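Local coordinates for regulatory protein RecX (PDB 3D5L), which probably modulates the activity of the recombinase RecA, and with it DNA repair, at residues 127-132 against 151-156; 168-173 against 180-185. One frame throughout, in Å; residues are numbered along the deposited sequence.

Contacts 1 and 2 follow one another along the chain and lie on the same side of its centre, about 21 Å apart between their centres and about 9 Å between nearest atoms. Helix 155-172 serves both: contact 1 sits at its start, contact 2 at its end. Contact 1 is small and mostly buried, a single aromatic ring from the loop leading into that helix lodged against the start of helix 129-138. Contact 2 covers about three times the area, 499 against 165 Å², is only partly buried, and adds charged chains to its apolar packing. Contact 1 is ring packing plus one carbonyl oxygen at the ring edge; in contact 2 an arginine also grips a backbone carbonyl.

Contact 1: residues 127-132 against 151-156; sequences KGPGII and TQFTPE
A loop meets the start of a helix here: F153, in the loop that leads into helix 155-172, lays its ring against the first turn of helix 129-138. Of the second segment, F153 alone makes the contact, and it is the centre of an inverse gamma turn. P129, the opening residue of the helix, covers one face of the ring. Its CG stands 4.0 Å from the centroid of the F153 ring and 17° off the ring normal, a CH-pi contact displaced toward the CG side, where P129 CG and F153 CG are 3.9 Å apart.

I132, one turn on, comes obliquely to another part of the same ring. Lying beside the backbone N (chi1 -55°), its CG1 is put at the ring, 3.7 Å from F153 CE1; I132 CD1 is 4.0 Å from the same F153 CE1. The far end of the phenylalanine reaches the backbone before the helix: K127 O lies near the ring plane at the edge, 3.0 Å from F153 CZ, an approach in which the carbonyl oxygen faces the weakly positive ring rim. G128 is at the N-cap position, and I132 N donates to G128 O at 3.0 Å; this bond closes the first turn, from which P129 and I132 both reach the ring.

Beyond the two segments, I132 also packs on V118 and M121 of helix 110-124, while F153 touches L161 of helix 155-172. Backbone bonds between G128 and K192 and between G130 and G193 join the start of helix 129-138 to the chain just after helix 178-191.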
loop_
_atom_site.group_PDB
_atom_site.type_symbol
_atom_site.label_atom_id
_atom_site.label_comp_id
_atom_site.label_asym_id
_atom_site.label_seq_id
_atom_site.Cartn_x
_atom_site.Cartn_y
_atom_site.Cartn_z
ATOM N N LYS A 127 -14.307 12.504 10.522
ATOM C CA LYS A 127 -14.867 12.237 9.206
ATOM C C LYS A 127 -15.920 11.143 9.344
ATOM O O LYS A 127 -15.853 10.317 10.252
ATOM C CB LYS A 127 -13.770 11.784 8.233
ATOM C CG LYS A 127 -12.596 12.750 8.097
ATOM C CD LYS A 127 -11.589 12.241 7.066
ATOM C CE LYS A 127 -10.201 12.866 7.252
ATOM N NZ LYS A 127 -10.200 14.351 7.176
ATOM N N GLY A 128 -16.890 11.154 8.439
ATOM C CA GLY A 128 -17.951 10.168 8.464
ATOM C C GLY A 128 -17.713 9.039 7.476
ATOM O O GLY A 128 -16.769 9.084 6.691
ATOM N N PRO A 129 -18.556 8.001 7.498
ATOM C CA PRO A 129 -18.425 6.852 6.595
ATOM C C PRO A 129 -18.339 7.204 5.119
ATOM O O PRO A 129 -17.523 6.649 4.399
ATOM C CB PRO A 129 -19.664 6.027 6.910
ATOM C CG PRO A 129 -19.829 6.262 8.377
ATOM C CD PRO A 129 -19.627 7.771 8.484
ATOM N N GLY A 130 -19.198 8.112 4.670
ATOM C CA GLY A 130 -19.202 8.496 3.270
ATOM C C GLY A 130 -17.849 8.967 2.779
ATOM O O GLY A 130 -17.424 8.604 1.688
ATOM N N ILE A 131 -17.170 9.773 3.588
ATOM C CA ILE A 131 -15.856 10.288 3.223
ATOM C C ILE A 131 -14.764 9.225 3.379
ATOM O O ILE A 131 -13.814 9.183 2.581
ATOM C CB ILE A 131 -15.515 11.558 4.059
ATOM C CG1 ILE A 131 -15.761 12.813 3.211
ATOM C CG2 ILE A 131 -14.070 11.535 4.533
ATOM C CD1 ILE A 131 -17.136 12.867 2.561
ATOM N N ILE A 132 -14.900 8.375 4.399
ATOM C CA ILE A 132 -13.928 7.311 4.629
ATOM C C ILE A 132 -13.984 6.396 3.413
ATOM O O ILE A 132 -12.954 6.042 2.844
ATOM C CB ILE A 132 -14.272 6.463 5.877
ATOM C CG1 ILE A 132 -14.415 7.347 7.113
ATOM C CG2 ILE A 132 -13.172 5.443 6.118
ATOM C CD1 ILE A 132 -13.103 7.754 7.725
ATOM N N THR A 151 -17.293 -1.202 9.327
ATOM C CA THR A 151 -18.111 -1.843 10.332
ATOM C C THR A 151 -17.769 -1.315 11.737
ATOM O O THR A 151 -18.605 -1.332 12.638
ATOM C CB THR A 151 -17.946 -3.377 10.252
ATOM O OG1 THR A 151 -19.162 -3.989 10.673
ATOM C CG2 THR A 151 -16.788 -3.871 11.127
ATOM N N GLN A 152 -16.547 -0.825 11.918
ATOM C CA GLN A 152 -16.139 -0.282 13.212
ATOM C C GLN A 152 -16.920 1.012 13.433
ATOM O O GLN A 152 -17.068 1.472 14.561
ATOM C CB GLN A 152 -14.645 0.078 13.226
ATOM C CG GLN A 152 -13.703 -0.949 12.644
ATOM C CD GLN A 152 -12.283 -0.428 12.561
ATOM O OE1 GLN A 152 -11.457 -0.944 11.814
ATOM N NE2 GLN A 152 -11.991 0.603 13.338
ATOM N N PHE A 153 -17.397 1.601 12.341
ATOM C CA PHE A 153 -18.141 2.852 12.400
ATOM C C PHE A 153 -19.594 2.613 12.764
ATOM O O PHE A 153 -20.495 2.738 11.937
ATOM C CB PHE A 153 -18.055 3.578 11.057
ATOM C CG PHE A 153 -17.475 4.957 11.151
ATOM C CD1 PHE A 153 -16.371 5.314 10.391
ATOM C CD2 PHE A 153 -18.048 5.913 11.978
ATOM C CE1 PHE A 153 -15.849 6.605 10.453
ATOM C CE2 PHE A 153 -17.530 7.210 12.046
ATOM C CZ PHE A 153 -16.432 7.555 11.282
ATOM N N THR A 154 -19.807 2.272 14.020
ATOM C CA THR A 154 -21.129 2.007 14.540
ATOM C C THR A 154 -21.873 3.338 14.736
ATOM O O THR A 154 -21.264 4.412 14.713
ATOM C CB THR A 154 -20.989 1.275 15.880
ATOM O OG1 THR A 154 -22.262 0.764 16.292
ATOM C CG2 THR A 154 -20.447 2.229 16.946
ATOM N N PRO A 155 -23.209 3.292 14.902
ATOM C CA PRO A 155 -23.917 4.565 15.098
ATOM C C PRO A 155 -23.463 5.279 16.376
ATOM O O PRO A 155 -23.459 6.506 16.440
ATOM C CB PRO A 155 -25.383 4.142 15.145
ATOM C CG PRO A 155 -25.408 2.983 14.172
ATOM C CD PRO A 155 -24.168 2.208 14.608
ATOM N N GLU A 156 -23.075 4.512 17.391
ATOM C CA GLU A 156 -22.600 5.116 18.633
ATOM C C GLU A 156 -21.321 5.908 18.323
ATOM O O GLU A 156 -21.153 7.039 18.783
ATOM C CB GLU A 156 -22.314 4.046 19.689
ATOM C CG GLU A 156 -23.433 3.008 19.855
ATOM C CD GLU A 156 -23.224 1.771 18.980
ATOM O OE1 GLU A 156 -22.420 0.893 19.376
ATOM O OE2 GLU A 156 -23.847 1.681 17.897
#

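Contact 2: residues 168-173 against 180-185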
loop_
_atom_site.group_PDB
_atom_site.type_symbol
_atom_site.label_atom_id
_atom_site.label_comp_id
_atom_site.label_asym_id
_atom_site.label_seq_id
_atom_site.Cartn_x
_atom_site.Cartn_y
_atom_site.Cartn_z
ATOM N N LYS A 168 -18.779 21.772 17.086
ATOM C CA LYS A 168 -17.711 22.574 16.524
ATOM C C LYS A 168 -18.270 23.404 15.366
ATOM O O LYS A 168 -17.830 24.531 15.141
ATOM C CB LYS A 168 -16.581 21.646 16.062
ATOM C CG LYS A 168 -15.469 22.292 15.260
ATOM C CD LYS A 168 -14.315 21.303 15.099
ATOM C CE LYS A 168 -13.363 21.690 13.978
ATOM N NZ LYS A 168 -13.941 21.449 12.622
ATOM N N LEU A 169 -19.246 22.852 14.641
ATOM C CA LEU A 169 -19.864 23.574 13.530
ATOM C C LEU A 169 -20.826 24.637 14.069
ATOM O O LEU A 169 -20.943 25.717 13.499
ATOM C CB LEU A 169 -20.621 22.610 12.595
ATOM C CG LEU A 169 -19.771 21.543 11.892
ATOM C CD1 LEU A 169 -20.654 20.680 11.008
ATOM C CD2 LEU A 169 -18.685 22.198 11.052
ATOM N N PHE A 170 -21.503 24.331 15.172
ATOM C CA PHE A 170 -22.443 25.272 15.768
ATOM C C PHE A 170 -21.723 26.477 16.357
ATOM O O PHE A 170 -22.279 27.582 16.415
ATOM C CB PHE A 170 -23.288 24.583 16.841
ATOM C CG PHE A 170 -24.681 24.255 16.387
ATOM C CD1 PHE A 170 -25.596 25.268 16.120
ATOM C CD2 PHE A 170 -25.074 22.936 16.199
ATOM C CE1 PHE A 170 -26.881 24.974 15.671
ATOM C CE2 PHE A 170 -26.366 22.626 15.747
ATOM C CZ PHE A 170 -27.267 23.647 15.483
ATOM N N ARG A 171 -20.484 26.252 16.779
ATOM C CA ARG A 171 -19.655 27.304 17.341
ATOM C C ARG A 171 -19.004 28.092 16.204
ATOM O O ARG A 171 -18.864 29.313 16.275
ATOM C CB ARG A 171 -18.581 26.694 18.249
ATOM C CG ARG A 171 -17.560 27.691 18.754
ATOM C CD ARG A 171 -16.865 27.174 20.004
ATOM N NE ARG A 171 -15.807 28.075 20.456
ATOM C CZ ARG A 171 -14.671 28.287 19.796
ATOM N NH1 ARG A 171 -14.435 27.660 18.647
ATOM N NH2 ARG A 171 -13.767 29.125 20.287
ATOM N N ARG A 172 -18.631 27.383 15.146
ATOM C CA ARG A 172 -18.007 28.007 13.993
ATOM C C ARG A 172 -18.967 28.925 13.228
ATOM O O ARG A 172 -18.533 29.910 12.643
ATOM C CB ARG A 172 -17.460 26.936 13.047
ATOM C CG ARG A 172 -16.830 27.495 11.780
ATOM C CD ARG A 172 -16.432 26.394 10.807
ATOM N NE ARG A 172 -15.402 25.515 11.353
ATOM C CZ ARG A 172 -14.851 24.500 10.687
ATOM N NH1 ARG A 172 -15.233 24.236 9.441
ATOM N NH2 ARG A 172 -13.924 23.744 11.268
ATOM N N TYR A 173 -20.262 28.604 13.229
ATOM C CA TYR A 173 -21.258 29.413 12.520
ATOM C C TYR A 173 -22.247 30.078 13.466
ATOM O O TYR A 173 -23.418 30.278 13.112
ATOM C CB TYR A 173 -22.031 28.548 11.523
ATOM C CG TYR A 173 -21.159 27.930 10.461
ATOM C CD1 TYR A 173 -20.531 28.719 9.495
ATOM C CD2 TYR A 173 -20.942 26.552 10.432
ATOM C CE1 TYR A 173 -19.702 28.144 8.520
ATOM C CE2 TYR A 173 -20.121 25.967 9.471
ATOM C CZ TYR A 173 -19.504 26.768 8.515
ATOM O OH TYR A 173 -18.699 26.187 7.555
ATOM N N ARG A 180 -30.398 29.292 9.192
ATOM C CA ARG A 180 -29.177 29.140 8.407
ATOM C C ARG A 180 -28.118 28.400 9.185
ATOM O O ARG A 180 -27.379 27.596 8.623
ATOM C CB ARG A 180 -28.603 30.493 7.998
ATOM C CG ARG A 180 -29.233 31.095 6.771
ATOM C CD ARG A 180 -28.561 32.414 6.437
ATOM N NE ARG A 180 -29.167 33.062 5.279
ATOM C CZ ARG A 180 -29.228 32.526 4.064
ATOM N NH1 ARG A 180 -28.723 31.315 3.841
ATOM N NH2 ARG A 180 -29.779 33.211 3.065
ATOM N N ARG A 181 -28.054 28.671 10.480
ATOM C CA ARG A 181 -27.052 28.057 11.332
ATOM C C ARG A 181 -27.220 26.551 11.386
ATOM O O ARG A 181 -26.255 25.811 11.209
ATOM C CB ARG A 181 -27.140 28.638 12.734
ATOM C CG ARG A 181 -25.965 28.308 13.623
ATOM C CD ARG A 181 -26.220 28.873 14.996
ATOM N NE ARG A 181 -25.105 28.642 15.896
ATOM C CZ ARG A 181 -25.106 28.982 17.180
ATOM N NH1 ARG A 181 -26.176 29.570 17.704
ATOM N NH2 ARG A 181 -24.043 28.730 17.940
ATOM N N GLU A 182 -28.449 26.106 11.624
ATOM C CA GLU A 182 -28.746 24.686 11.702
ATOM C C GLU A 182 -28.469 23.997 10.355
ATOM O O GLU A 182 -27.768 22.988 10.311
ATOM C CB GLU A 182 -30.209 24.458 12.107
ATOM C CG GLU A 182 -30.796 25.475 13.092
ATOM C CD GLU A 182 -30.148 25.467 14.475
ATOM O OE1 GLU A 182 -30.086 24.383 15.099
ATOM O OE2 GLU A 182 -29.714 26.550 14.949
ATOM N N GLN A 183 -29.010 24.541 9.266
ATOM C CA GLN A 183 -28.809 23.942 7.944
ATOM C C GLN A 183 -27.326 23.744 7.641
ATOM O O GLN A 183 -26.924 22.706 7.119
ATOM C CB GLN A 183 -29.425 24.812 6.843
ATOM C CG GLN A 183 -30.908 25.105 6.998
ATOM C CD GLN A 183 -31.483 25.813 5.779
ATOM O OE1 GLN A 183 -32.132 25.191 4.934
ATOM N NE2 GLN A 183 -31.231 27.120 5.672
ATOM N N LYS A 184 -26.522 24.752 7.958
ATOM C CA LYS A 184 -25.080 24.710 7.730
ATOM C C LYS A 184 -24.457 23.513 8.468
ATOM O O LYS A 184 -23.504 22.898 7.990
ATOM C CB LYS A 184 -24.446 26.015 8.228
ATOM C CG LYS A 184 -23.072 26.291 7.673
ATOM C CD LYS A 184 -23.138 26.539 6.179
ATOM C CE LYS A 184 -21.740 26.668 5.578
ATOM N NZ LYS A 184 -21.820 26.973 4.122
ATOM N N VAL A 185 -24.997 23.204 9.642
ATOM C CA VAL A 185 -24.508 22.086 10.436
ATOM C C VAL A 185 -24.981 20.762 9.829
ATOM O O VAL A 185 -24.230 19.792 9.800
ATOM C CB VAL A 185 -25.005 22.181 11.898
ATOM C CG1 VAL A 185 -24.597 20.945 12.658
ATOM C CG2 VAL A 185 -24.436 23.437 12.573
#
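F170 turns one face of its ring to V185 and its edge to R181 and E182. V185 sets CG2 squarely over that face, 3.7 Å from the centroid of the F170 ring; with CG1 anti to the backbone N, CG2 is the methyl left to meet both this ring and L169 CB. E182 approaches the F170 edge, its carboxylate turned obliquely to the ring plane. Next along the same edge, R181 NE lies 3.4 Å from F170 CD1, and the guanidinium stands at 68° to the ring.

The R181 chain is extended from CG to NE, long enough to bring its head to F170 O. R181 NH2 donates a hydrogen bond of 2.6 Å to F170 O; the oxygen lies in the guanidinium plane, while NH2 approaches from 42° above the carbonyl plane. R181 NE adds a weak bond to the same oxygen. Along the way R181 CG passes 3.3 Å from Y173 O.

Y173 is sandwiched: R172 CG lies over one face, and K184 CG over the opposite one, 3.5 Å from the centroid of the Y173 ring, the lysine chain crossing the ring at about a right angle.

Segments 168-172 and 180-185 run roughly antiparallel, at 140° and with axes 9.3 Å apart at closest approach; the helices they belong to, 155-172 and 178-191, form a helical hairpin within the third three-helix domain of RecX.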